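Local coordinates for protein rhamnogalacturonan endolyase YesW (Bacillus subtilis, PDB 2ZUX) that cleaves type I rhamnogalacturonan of plant cell walls by endo-type elimination, requires calcium or manganese for activity, and has a calcium-binding beta-propeller fold, at residues 338-343 with 353-358; 290-295 with 344-349; 329-334 with 376-381; 273-276 with 282-285. All coordinates share one frame; numbering follows the deposited sequence.

Interaction 1 (338-343 with 353-358); sequences KDEIIF and KGMYST. With CA (calcium ion), chain L; CA (calcium ion), chain K.
Glu340 places CG anti to its carbonyl carbon (chi1 -74°) and then bends at chi2, which sends the carboxylate to two calcium ions while CG faces Met355. Met355 is extended as far as its sulfur and bends there (chi3 68°), bringing CE back toward Glu340. The two side chains cross at about a right angle. SD of Met355 lies 3.7 Å from CG of Glu340, and Met355 CE comes within 4.1 Å of the same carbon. The thioether thus packs on the aliphatic part of the glutamate. The carboxylate does other work. OE1 and OE2 of Glu340 both bind one calcium ion, at 2.4 and 2.3 Å, and OE2 also bridges to the second ion at 2.4 Å. Lys338 joins the first site through its backbone O, 2.2 Å from the calcium. Glu340 closes the DxDxDG calcium loop that begins at Asp332, a loop resembling that of an EF-hand. Strands 340-343 and 354-357 belong to one four-stranded antiparallel blade of the beta-propeller. Strand 346-348 runs between them, and the CA atoms of Glu340 and Met355 are 9.2 Å apart. Ile342, Met355 and Tyr356 all pack on Ala347, a small residue of that middle strand. A second touch lies further along: OH of Tyr356 is 3.9 Å from CD1 of Ile342, the two side chains crossing obliquely. The tyrosine hydroxyl is also hydrogen-bonded to O of Ala398. OE1 of Glu340 also accepts a hydrogen bond from Val333 N, which together with the two ions limits the rotation of the carboxylate.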
loop_
_atom_site.group_PDB
_atom_site.type_symbol
_atom_site.label_atom_id
_atom_site.label_comp_id
_atom_site.label_asym_id
_atom_site.label_seq_id
_atom_site.Cartn_x
_atom_site.Cartn_y
_atom_site.Cartn_z
ATOM N N LYS A 338 -8.061 3.351 -18.322
ATOM C CA LYS A 338 -8.514 4.146 -17.189
ATOM C C LYS A 338 -8.793 3.237 -15.997
ATOM O O LYS A 338 -9.265 2.113 -16.161
ATOM C CB LYS A 338 -9.774 4.910 -17.577
ATOM C CG LYS A 338 -9.583 5.773 -18.818
ATOM C CD LYS A 338 -10.858 6.482 -19.213
ATOM C CE LYS A 338 -10.640 7.336 -20.459
ATOM N NZ LYS A 338 -10.379 6.503 -21.669
ATOM N N ASP A 339 -8.494 3.720 -14.796
ATOM C CA ASP A 339 -8.681 2.912 -13.589
ATOM C C ASP A 339 -10.114 2.872 -13.097
ATOM O O ASP A 339 -10.813 3.881 -13.072
ATOM C CB ASP A 339 -7.772 3.408 -12.460
ATOM C CG ASP A 339 -6.319 3.072 -12.689
ATOM O OD1 ASP A 339 -6.035 2.042 -13.342
ATOM O OD2 ASP A 339 -5.461 3.842 -12.224
ATOM N N GLU A 340 -10.516 1.671 -12.705
ATOM C CA GLU A 340 -11.745 1.436 -11.988
ATOM C C GLU A 340 -11.415 1.152 -10.523
ATOM O O GLU A 340 -10.247 0.932 -10.155
ATOM C CB GLU A 340 -12.490 0.265 -12.628
ATOM C CG GLU A 340 -13.153 0.614 -13.983
ATOM C CD GLU A 340 -12.159 0.697 -15.146
ATOM O OE1 GLU A 340 -11.269 -0.179 -15.264
ATOM O OE2 GLU A 340 -12.261 1.652 -15.970
ATOM N N ILE A 341 -12.447 1.159 -9.690
ATOM C CA ILE A 341 -12.298 0.979 -8.249
ATOM C C ILE A 341 -13.003 -0.312 -7.841
ATOM O O ILE A 341 -14.200 -0.472 -8.094
ATOM C CB ILE A 341 -12.907 2.171 -7.483
ATOM C CG1 ILE A 341 -12.240 3.490 -7.903
ATOM C CG2 ILE A 341 -12.790 1.958 -5.973
ATOM C CD1 ILE A 341 -13.114 4.717 -7.718
ATOM N N ILE A 342 -12.253 -1.227 -7.227
ATOM C CA ILE A 342 -12.817 -2.454 -6.680
ATOM C C ILE A 342 -13.119 -2.176 -5.212
ATOM O O ILE A 342 -12.208 -2.088 -4.378
ATOM C CB ILE A 342 -11.861 -3.664 -6.843
ATOM C CG1 ILE A 342 -11.505 -3.906 -8.321
ATOM C CG2 ILE A 342 -12.470 -4.926 -6.224
ATOM C CD1 ILE A 342 -12.707 -4.105 -9.236
ATOM N N PHE A 343 -14.396 -1.986 -4.913
ATOM C CA PHE A 343 -14.839 -1.548 -3.598
ATOM C C PHE A 343 -15.526 -2.734 -2.919
ATOM O O PHE A 343 -16.755 -2.812 -2.842
ATOM C CB PHE A 343 -15.796 -0.359 -3.762
ATOM C CG PHE A 343 -16.047 0.420 -2.496
ATOM C CD1 PHE A 343 -15.179 1.440 -2.100
ATOM C CD2 PHE A 343 -17.160 0.147 -1.706
ATOM C CE1 PHE A 343 -15.415 2.164 -0.929
ATOM C CE2 PHE A 343 -17.395 0.877 -0.551
ATOM C CZ PHE A 343 -16.516 1.880 -0.156
ATOM N N LYS A 353 -19.612 5.896 -12.157
ATOM C CA LYS A 353 -20.825 5.100 -12.284
ATOM C C LYS A 353 -20.631 3.723 -11.667
ATOM O O LYS A 353 -19.603 3.083 -11.874
ATOM C CB LYS A 353 -21.257 4.983 -13.757
ATOM C CG LYS A 353 -21.676 6.313 -14.404
ATOM C CD LYS A 353 -22.867 6.953 -13.677
ATOM C CE LYS A 353 -23.353 8.238 -14.348
ATOM N NZ LYS A 353 -22.287 9.258 -14.550
ATOM N N GLY A 354 -21.624 3.264 -10.909
ATOM C CA GLY A 354 -21.582 1.908 -10.383
ATOM C C GLY A 354 -21.572 0.914 -11.528
ATOM O O GLY A 354 -22.374 1.038 -12.458
ATOM N N MET A 355 -20.674 -0.068 -11.468
ATOM C CA MET A 355 -20.557 -1.089 -12.520
ATOM C C MET A 355 -21.360 -2.352 -12.214
ATOM O O MET A 355 -22.139 -2.823 -13.048
ATOM C CB MET A 355 -19.097 -1.472 -12.744
ATOM C CG MET A 355 -18.256 -0.345 -13.282
ATOM S SD MET A 355 -16.488 -0.682 -13.194
ATOM C CE MET A 355 -16.307 -2.010 -14.379
ATOM N N TYR A 356 -21.143 -2.912 -11.027
ATOM C CA TYR A 356 -21.825 -4.122 -10.603
ATOM C C TYR A 356 -21.724 -4.243 -9.097
ATOM O O TYR A 356 -20.879 -3.598 -8.466
ATOM C CB TYR A 356 -21.203 -5.372 -11.251
ATOM C CG TYR A 356 -19.751 -5.638 -10.869
ATOM C CD1 TYR A 356 -19.415 -6.184 -9.624
ATOM C CD2 TYR A 356 -18.715 -5.362 -11.761
ATOM C CE1 TYR A 356 -18.088 -6.431 -9.272
ATOM C CE2 TYR A 356 -17.379 -5.614 -11.425
ATOM C CZ TYR A 356 -17.078 -6.145 -10.176
ATOM O OH TYR A 356 -15.772 -6.396 -9.822
ATOM N N SER A 357 -22.574 -5.093 -8.536
ATOM C CA SER A 357 -22.434 -5.565 -7.165
ATOM C C SER A 357 -22.666 -7.066 -7.165
ATOM O O SER A 357 -23.634 -7.536 -7.778
ATOM C CB SER A 357 -23.465 -4.910 -6.260
ATOM O OG SER A 357 -23.442 -5.549 -4.994
ATOM N N THR A 358 -21.803 -7.824 -6.496
ATOM C CA THR A 358 -22.034 -9.266 -6.381
ATOM C C THR A 358 -23.113 -9.558 -5.341
ATOM O O THR A 358 -23.609 -10.674 -5.266
ATOM C CB THR A 358 -20.775 -10.033 -5.981
ATOM O OG1 THR A 358 -20.427 -9.674 -4.639
ATOM C CG2 THR A 358 -19.621 -9.738 -6.934
HETATM CA CA CA L . -10.627 0.829 -17.300
HETATM CA CA CA K . -13.907 2.241 -17.553
#

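Interaction 2 (290-295 with 344-349); sequences AKTMLV and GSMAVD. With CA (calcium ion), chain K.
Thr292 and Met346 meet tip to tip, with the threonine methyl CG2 4.0 Å from the methionine CE. Leu294 and Met346 are set differently: they slide past each other in opposite directions, and CD1 of Leu294 comes 4.0 Å from the same CE. One methyl group of Met346 therefore touches two neighbours of the opposing segment. Leu294 and Val348 also pass each other in opposite directions, with Leu294 CD2 4.1 Å from Val348 CG2. The two branches of Leu294 thus serve two different partners. Thr292 holds CG2 opposite its backbone N, which aims the methyl across the contact. Its OG1 donates to O of Ala290 at 2.9 Å, with a C=O...O angle of 151° and a tilt of 25° from the carbonyl plane. This bond fixes the rotation of the side chain. A serine here could keep that bond but lacks the methyl, and the CE of Met346 would probably be left with a gap on that side. All four touching residues are buried, and no hydrogen bond joins the two segments. The segments run in the same direction. Their CA atoms draw closer along the way, from 10.9 Å between Thr292 and Met346 to 8.9 Å between Leu294 and Val348. Just beyond Val348, Asp349 OD1 binds a calcium ion. The contact joins two successive blades of the propeller through strands 293-300 and 346-348. Phe343 of strand 340-343 lies against Thr292 and Leu294, and Leu310 of strand 303-311 meets Val348.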
loop_
_atom_site.group_PDB
_atom_site.type_symbol
_atom_site.label_atom_id
_atom_site.label_comp_id
_atom_site.label_asym_id
_atom_site.label_seq_id
_atom_site.Cartn_x
_atom_site.Cartn_y
_atom_site.Cartn_z
ATOM N N ALA A 290 -23.762 0.284 5.054
ATOM C CA ALA A 290 -25.046 0.647 4.478
ATOM C C ALA A 290 -24.762 1.766 3.475
ATOM O O ALA A 290 -24.051 1.526 2.495
ATOM C CB ALA A 290 -26.022 1.057 5.573
ATOM N N LYS A 291 -25.267 2.974 3.709
ATOM C CA LYS A 291 -24.987 4.085 2.799
ATOM C C LYS A 291 -23.496 4.191 2.485
ATOM O O LYS A 291 -22.653 4.117 3.393
ATOM C CB LYS A 291 -25.486 5.407 3.375
ATOM C CG LYS A 291 -25.238 6.596 2.453
ATOM C CD LYS A 291 -25.782 7.905 3.018
ATOM C CE LYS A 291 -25.428 9.073 2.110
ATOM N NZ LYS A 291 -26.092 10.325 2.563
ATOM N N THR A 292 -23.191 4.358 1.202
ATOM C CA THR A 292 -21.830 4.369 0.697
ATOM C C THR A 292 -21.680 5.509 -0.294
ATOM O O THR A 292 -22.523 5.687 -1.180
ATOM C CB THR A 292 -21.530 3.034 -0.014
ATOM O OG1 THR A 292 -21.642 1.962 0.923
ATOM C CG2 THR A 292 -20.138 3.023 -0.610
ATOM N N MET A 293 -20.615 6.294 -0.137
ATOM C CA MET A 293 -20.316 7.369 -1.081
ATOM C C MET A 293 -18.850 7.347 -1.470
ATOM O O MET A 293 -17.983 7.016 -0.657
ATOM C CB MET A 293 -20.671 8.738 -0.502
ATOM C CG MET A 293 -22.146 8.933 -0.189
ATOM S SD MET A 293 -22.518 10.584 0.424
ATOM C CE MET A 293 -22.224 11.574 -1.039
ATOM N N LEU A 294 -18.583 7.697 -2.725
ATOM C CA LEU A 294 -17.224 7.860 -3.238
ATOM C C LEU A 294 -17.156 9.168 -3.991
ATOM O O LEU A 294 -18.057 9.475 -4.768
ATOM C CB LEU A 294 -16.827 6.720 -4.184
ATOM C CG LEU A 294 -16.741 5.294 -3.626
ATOM C CD1 LEU A 294 -18.101 4.602 -3.653
ATOM C CD2 LEU A 294 -15.746 4.482 -4.431
ATOM N N VAL A 295 -16.104 9.941 -3.754
ATOM C CA VAL A 295 -15.891 11.194 -4.473
ATOM C C VAL A 295 -14.483 11.204 -5.042
ATOM O O VAL A 295 -13.535 10.771 -4.380
ATOM C CB VAL A 295 -16.108 12.423 -3.557
ATOM C CG1 VAL A 295 -15.857 13.719 -4.309
ATOM C CG2 VAL A 295 -17.530 12.439 -2.990
ATOM N N GLY A 344 -14.723 -3.686 -2.446
ATOM C CA GLY A 344 -15.267 -4.898 -1.846
ATOM C C GLY A 344 -16.041 -5.699 -2.875
ATOM O O GLY A 344 -15.472 -6.145 -3.873
ATOM N N SER A 345 -17.339 -5.876 -2.626
ATOM C CA SER A 345 -18.198 -6.685 -3.490
ATOM C C SER A 345 -18.776 -5.910 -4.667
ATOM O O SER A 345 -19.519 -6.467 -5.480
ATOM C CB SER A 345 -19.330 -7.289 -2.661
ATOM O OG SER A 345 -18.806 -8.209 -1.720
ATOM N N MET A 346 -18.450 -4.627 -4.759
ATOM C CA MET A 346 -18.919 -3.825 -5.887
ATOM C C MET A 346 -17.748 -3.180 -6.625
ATOM O O MET A 346 -16.603 -3.216 -6.154
ATOM C CB MET A 346 -19.929 -2.774 -5.417
ATOM C CG MET A 346 -19.296 -1.617 -4.689
ATOM S SD MET A 346 -20.523 -0.588 -3.893
ATOM C CE MET A 346 -19.830 1.055 -4.127
ATOM N N ALA A 347 -18.035 -2.601 -7.784
ATOM C CA ALA A 347 -17.013 -1.905 -8.549
ATOM C C ALA A 347 -17.602 -0.628 -9.099
ATOM O O ALA A 347 -18.807 -0.571 -9.411
ATOM C CB ALA A 347 -16.480 -2.768 -9.664
ATOM N N VAL A 348 -16.750 0.390 -9.206
ATOM C CA VAL A 348 -17.132 1.716 -9.665
ATOM C C VAL A 348 -16.253 2.064 -10.855
ATOM O O VAL A 348 -15.037 1.877 -10.812
ATOM C CB VAL A 348 -16.957 2.757 -8.535
ATOM C CG1 VAL A 348 -17.346 4.168 -9.000
ATOM C CG2 VAL A 348 -17.773 2.351 -7.316
ATOM N N ASP A 349 -16.884 2.573 -11.913
ATOM C CA ASP A 349 -16.192 2.914 -13.152
ATOM C C ASP A 349 -15.384 4.197 -13.006
ATOM O O ASP A 349 -15.539 4.937 -12.030
ATOM C CB ASP A 349 -17.224 3.037 -14.279
ATOM C CG ASP A 349 -16.674 2.671 -15.640
ATOM O OD1 ASP A 349 -15.464 2.397 -15.792
ATOM O OD2 ASP A 349 -17.496 2.648 -16.582
HETATM CA CA CA K . -13.907 2.241 -17.553
#

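Interaction 3 (329-334 with 376-381); sequences SIADVD and PGLEVF. With CA (calcium ion), chain L; CA (calcium ion), chain J; CA (calcium ion), chain K.
Val333 and Leu378 bring the backbones nearest, their CA atoms 6.1 Å apart, where the end of strand 329-331 and the loop after it pass the loop before strand 379-383 of the next blade. Leu378 carries the apolar contact with one methyl group. Its CG stands anti to the carbonyl carbon (chi1 -60°), and CD1 faces the other segment. Leu378 CD1 lies 3.7 Å from CB of Ala331 and 3.8 Å from the backbone O of Asp332. It is 4.4 Å from CG1 of Val333. A water bridges the backbones beside this methyl: it donates to O of Val333 and accepts from N of Leu378, both at 2.7 Å. Asp332 OD1 and Asp334 OD1 bind one calcium ion, and Asp334 OD2 a second; the carboxylate of Asp332 also has a polar partner in Gly337. In 376-381, Gly377 O and Glu379 OE2 each lie 2.4 Å from a third calcium. Gly377 has a positive phi (104°), at which a CB would jam against the preceding carbonyl O. The link between the two segments is a leucine methyl and one water, while the carboxylates are spent on calcium, consistent with a structural role for the metals.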
loop_
_atom_site.group_PDB
_atom_site.type_symbol
_atom_site.label_atom_id
_atom_site.label_comp_id
_atom_site.label_asym_id
_atom_site.label_seq_id
_atom_site.Cartn_x
_atom_site.Cartn_y
_atom_site.Cartn_z
ATOM N N SER A 329 -9.300 -1.891 -3.960
ATOM C CA SER A 329 -8.237 -1.994 -4.953
ATOM C C SER A 329 -8.543 -1.044 -6.097
ATOM O O SER A 329 -9.683 -0.602 -6.263
ATOM C CB SER A 329 -8.131 -3.405 -5.523
ATOM O OG SER A 329 -8.013 -4.399 -4.514
ATOM N N ILE A 330 -7.513 -0.735 -6.882
ATOM C CA ILE A 330 -7.645 0.156 -8.035
ATOM C C ILE A 330 -6.912 -0.478 -9.199
ATOM O O ILE A 330 -5.737 -0.823 -9.077
ATOM C CB ILE A 330 -6.996 1.535 -7.766
ATOM C CG1 ILE A 330 -7.480 2.149 -6.453
ATOM C CG2 ILE A 330 -7.229 2.473 -8.954
ATOM C CD1 ILE A 330 -8.883 2.664 -6.490
ATOM N N ALA A 331 -7.594 -0.617 -10.330
ATOM C CA ALA A 331 -6.992 -1.250 -11.497
ATOM C C ALA A 331 -7.809 -0.945 -12.730
ATOM O O ALA A 331 -9.023 -0.739 -12.649
ATOM C CB ALA A 331 -6.899 -2.767 -11.309
ATOM N N ASP A 332 -7.149 -0.963 -13.882
ATOM C CA ASP A 332 -7.867 -0.918 -15.147
ATOM C C ASP A 332 -8.351 -2.335 -15.426
ATOM O O ASP A 332 -7.577 -3.197 -15.846
ATOM C CB ASP A 332 -6.957 -0.417 -16.268
ATOM C CG ASP A 332 -7.627 -0.470 -17.631
ATOM O OD1 ASP A 332 -8.867 -0.570 -17.696
ATOM O OD2 ASP A 332 -6.902 -0.415 -18.645
ATOM N N VAL A 333 -9.630 -2.578 -15.163
ATOM C CA VAL A 333 -10.192 -3.921 -15.278
ATOM C C VAL A 333 -10.860 -4.163 -16.628
ATOM O O VAL A 333 -11.013 -5.304 -17.038
ATOM C CB VAL A 333 -11.215 -4.231 -14.145
ATOM C CG1 VAL A 333 -10.565 -4.085 -12.770
ATOM C CG2 VAL A 333 -12.483 -3.363 -14.269
ATOM N N ASP A 334 -11.260 -3.089 -17.305
ATOM C CA ASP A 334 -12.044 -3.217 -18.541
ATOM C C ASP A 334 -11.243 -2.926 -19.811
ATOM O O ASP A 334 -11.789 -2.975 -20.916
ATOM C CB ASP A 334 -13.339 -2.382 -18.466
ATOM C CG ASP A 334 -13.080 -0.905 -18.252
ATOM O OD1 ASP A 334 -11.915 -0.482 -18.386
ATOM O OD2 ASP A 334 -14.038 -0.157 -17.945
ATOM N N PRO A 376 -8.493 -14.309 -19.686
ATOM C CA PRO A 376 -8.257 -12.891 -19.965
ATOM C C PRO A 376 -8.941 -11.957 -18.972
ATOM O O PRO A 376 -10.101 -12.172 -18.612
ATOM C CB PRO A 376 -8.855 -12.704 -21.367
ATOM C CG PRO A 376 -8.742 -14.038 -21.987
ATOM C CD PRO A 376 -9.036 -15.004 -20.871
ATOM N N GLY A 377 -8.210 -10.931 -18.553
ATOM C CA GLY A 377 -8.712 -9.954 -17.588
ATOM C C GLY A 377 -8.121 -10.158 -16.204
ATOM O O GLY A 377 -7.335 -11.080 -15.979
ATOM N N LEU A 378 -8.497 -9.286 -15.278
ATOM C CA LEU A 378 -8.102 -9.438 -13.886
ATOM C C LEU A 378 -9.185 -10.167 -13.121
ATOM O O LEU A 378 -10.316 -10.311 -13.591
ATOM C CB LEU A 378 -7.832 -8.071 -13.253
ATOM C CG LEU A 378 -6.731 -7.245 -13.922
ATOM C CD1 LEU A 378 -6.615 -5.884 -13.265
ATOM C CD2 LEU A 378 -5.391 -7.971 -13.898
ATOM N N GLU A 379 -8.805 -10.660 -11.952
ATOM C CA GLU A 379 -9.711 -11.398 -11.087
ATOM C C GLU A 379 -9.642 -10.792 -9.691
ATOM O O GLU A 379 -8.634 -10.184 -9.311
ATOM C CB GLU A 379 -9.356 -12.891 -11.056
ATOM C CG GLU A 379 -9.593 -13.648 -12.380
ATOM C CD GLU A 379 -8.499 -13.451 -13.419
ATOM O OE1 GLU A 379 -7.318 -13.287 -13.052
ATOM O OE2 GLU A 379 -8.812 -13.492 -14.634
ATOM N N VAL A 380 -10.729 -10.945 -8.943
ATOM C CA VAL A 380 -10.800 -10.453 -7.568
ATOM C C VAL A 380 -11.146 -11.610 -6.647
ATOM O O VAL A 380 -12.169 -12.277 -6.840
ATOM C CB VAL A 380 -11.856 -9.343 -7.396
ATOM C CG1 VAL A 380 -11.915 -8.884 -5.940
ATOM C CG2 VAL A 380 -11.573 -8.168 -8.315
ATOM N N PHE A 381 -10.272 -11.858 -5.674
ATOM C CA PHE A 381 -10.556 -12.807 -4.616
ATOM C C PHE A 381 -10.908 -12.030 -3.365
ATOM O O PHE A 381 -10.192 -11.106 -2.975
ATOM C CB PHE A 381 -9.354 -13.716 -4.353
ATOM C CG PHE A 381 -9.592 -14.712 -3.249
ATOM C CD1 PHE A 381 -10.569 -15.700 -3.386
ATOM C CD2 PHE A 381 -8.836 -14.680 -2.084
ATOM C CE1 PHE A 381 -10.812 -16.617 -2.366
ATOM C CE2 PHE A 381 -9.066 -15.600 -1.059
ATOM C CZ PHE A 381 -10.057 -16.575 -1.207
HETATM CA CA CA L . -10.627 0.829 -17.300
HETATM CA CA CA J . -6.642 -13.310 -15.717
HETATM CA CA CA K . -13.907 2.241 -17.553
HETATM O O HOH W 1 -10.658 -7.644 -15.649
HETATM O O HOH W 2 -5.035 -12.926 -17.502
#

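Interaction 4 (273-276 with 282-285)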
loop_
_atom_site.group_PDB
_atom_site.type_symbol
_atom_site.label_atom_id
_atom_site.label_comp_id
_atom_site.label_asym_id
_atom_site.label_seq_id
_atom_site.Cartn_x
_atom_site.Cartn_y
_atom_site.Cartn_z
ATOM N N ALA A 273 -6.219 6.902 -8.263
ATOM C CA ALA A 273 -6.727 6.217 -9.454
ATOM C C ALA A 273 -6.506 7.087 -10.687
ATOM O O ALA A 273 -6.771 8.284 -10.644
ATOM C CB ALA A 273 -8.205 5.933 -9.300
ATOM N N TYR A 274 -6.049 6.479 -11.779
ATOM C CA TYR A 274 -5.865 7.208 -13.039
ATOM C C TYR A 274 -7.176 7.160 -13.824
ATOM O O TYR A 274 -7.315 6.411 -14.801
ATOM C CB TYR A 274 -4.702 6.621 -13.846
ATOM C CG TYR A 274 -3.331 6.961 -13.298
ATOM C CD1 TYR A 274 -2.369 7.563 -14.114
ATOM C CD2 TYR A 274 -2.993 6.705 -11.964
ATOM C CE1 TYR A 274 -1.106 7.886 -13.620
ATOM C CE2 TYR A 274 -1.733 7.027 -11.462
ATOM C CZ TYR A 274 -0.797 7.617 -12.292
ATOM O OH TYR A 274 0.442 7.931 -11.803
ATOM N N LEU A 275 -8.132 7.971 -13.378
ATOM C CA LEU A 275 -9.480 7.986 -13.955
ATOM C C LEU A 275 -9.508 8.440 -15.408
ATOM O O LEU A 275 -10.378 8.009 -16.176
ATOM C CB LEU A 275 -10.405 8.859 -13.107
ATOM C CG LEU A 275 -10.493 8.494 -11.621
ATOM C CD1 LEU A 275 -11.251 9.562 -10.871
ATOM C CD2 LEU A 275 -11.123 7.125 -11.424
ATOM N N ASP A 276 -8.551 9.286 -15.776
ATOM C CA ASP A 276 -8.451 9.762 -17.158
ATOM C C ASP A 276 -7.467 8.946 -18.003
ATOM O O ASP A 276 -7.269 9.236 -19.183
ATOM C CB ASP A 276 -8.169 11.280 -17.223
ATOM C CG ASP A 276 -6.778 11.663 -16.744
ATOM O OD1 ASP A 276 -5.903 10.790 -16.650
ATOM O OD2 ASP A 276 -6.565 12.869 -16.480
ATOM N N LEU A 282 -7.518 11.617 -7.000
ATOM C CA LEU A 282 -7.645 11.249 -5.595
ATOM C C LEU A 282 -9.066 10.777 -5.322
ATOM O O LEU A 282 -10.020 11.458 -5.689
ATOM C CB LEU A 282 -7.348 12.488 -4.748
ATOM C CG LEU A 282 -7.539 12.386 -3.237
ATOM C CD1 LEU A 282 -6.469 11.467 -2.661
ATOM C CD2 LEU A 282 -7.466 13.779 -2.622
ATOM N N ILE A 283 -9.208 9.624 -4.668
ATOM C CA ILE A 283 -10.517 9.087 -4.301
ATOM C C ILE A 283 -10.672 9.143 -2.783
ATOM O O ILE A 283 -9.801 8.666 -2.060
ATOM C CB ILE A 283 -10.662 7.611 -4.741
ATOM C CG1 ILE A 283 -10.236 7.435 -6.210
ATOM C CG2 ILE A 283 -12.083 7.093 -4.452
ATOM C CD1 ILE A 283 -11.077 8.211 -7.217
ATOM N N MET A 284 -11.767 9.737 -2.304
ATOM C CA MET A 284 -12.133 9.694 -0.886
ATOM C C MET A 284 -13.482 9.001 -0.795
ATOM O O MET A 284 -14.417 9.359 -1.527
ATOM C CB MET A 284 -12.254 11.102 -0.295
ATOM C CG MET A 284 -10.939 11.842 -0.158
ATOM S SD MET A 284 -9.935 11.199 1.235
ATOM C CE MET A 284 -8.353 11.260 0.434
ATOM N N THR A 285 -13.590 8.016 0.094
ATOM C CA THR A 285 -14.848 7.302 0.281
ATOM C C THR A 285 -15.333 7.368 1.721
ATOM O O THR A 285 -14.552 7.613 2.661
ATOM C CB THR A 285 -14.764 5.823 -0.162
ATOM O OG1 THR A 285 -14.132 5.043 0.857
ATOM C CG2 THR A 285 -13.953 5.684 -1.430
#
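This contact lies at the start of a four-stranded propeller blade, where strand 268-273 turns back into strand 281-286. The two strands are antiparallel neighbours, and backbone hydrogen bonds link Ala273 with Ser281 and Ile283 with Gly271. After Ala273 the chain makes an inverse gamma turn centred on Tyr274. The turn carries a weak hydrogen bond of 3.1 Å from N of Leu275 to O of Ala273. It brings Leu275 round to the same side chain that Ala273 meets. That side chain is Ile283, which touches each with a different atom. Its CG1 lies 4.0 Å from CB of Ala273. With CG1 anti to the carbonyl carbon (chi1 -49°), the branch is carried on toward the turn. Leu275 and Ile283 approach at a slant. Both are buried. The contact is wholly apolar, and the polar groups of the turn are held from outside it: Tyr274 N is hydrogen-bonded to OD2 of Asp339, and Asp276 forms a salt bridge with Arg300. Ile283 also packs on Ala296 of the next strand in its blade and on Ile341 of the following blade. Leu275 rests on Ala296 too, and its side chain comes about 4 Å from that of His350, a calcium ligand. The far end of Ile283 completes the contact, its CD1 lying 3.9 Å from CD1 of Leu275.

Interactions 1 and 2 have centres about 7 Å apart and share strands of one blade; Met355 N is 2.8 Å from Ala347 O, probably a hydrogen bond. Interaction 3 adds that blade's first strand, with Glu340 N 2.8 Å from Ala331 O. Interaction 4 lies in the preceding blade, about 12 Å between centres from both interaction 1 and interaction 2. Leu275 CD2 packs 3.7 Å from Asp339 O of interaction 1. Two calcium ions unite the first three contacts: one is held by residues of 329-334 and 338-343, the other also by Asp349 of interaction 2. Calcium may be structural here; the enzyme needs calcium or manganese for activity.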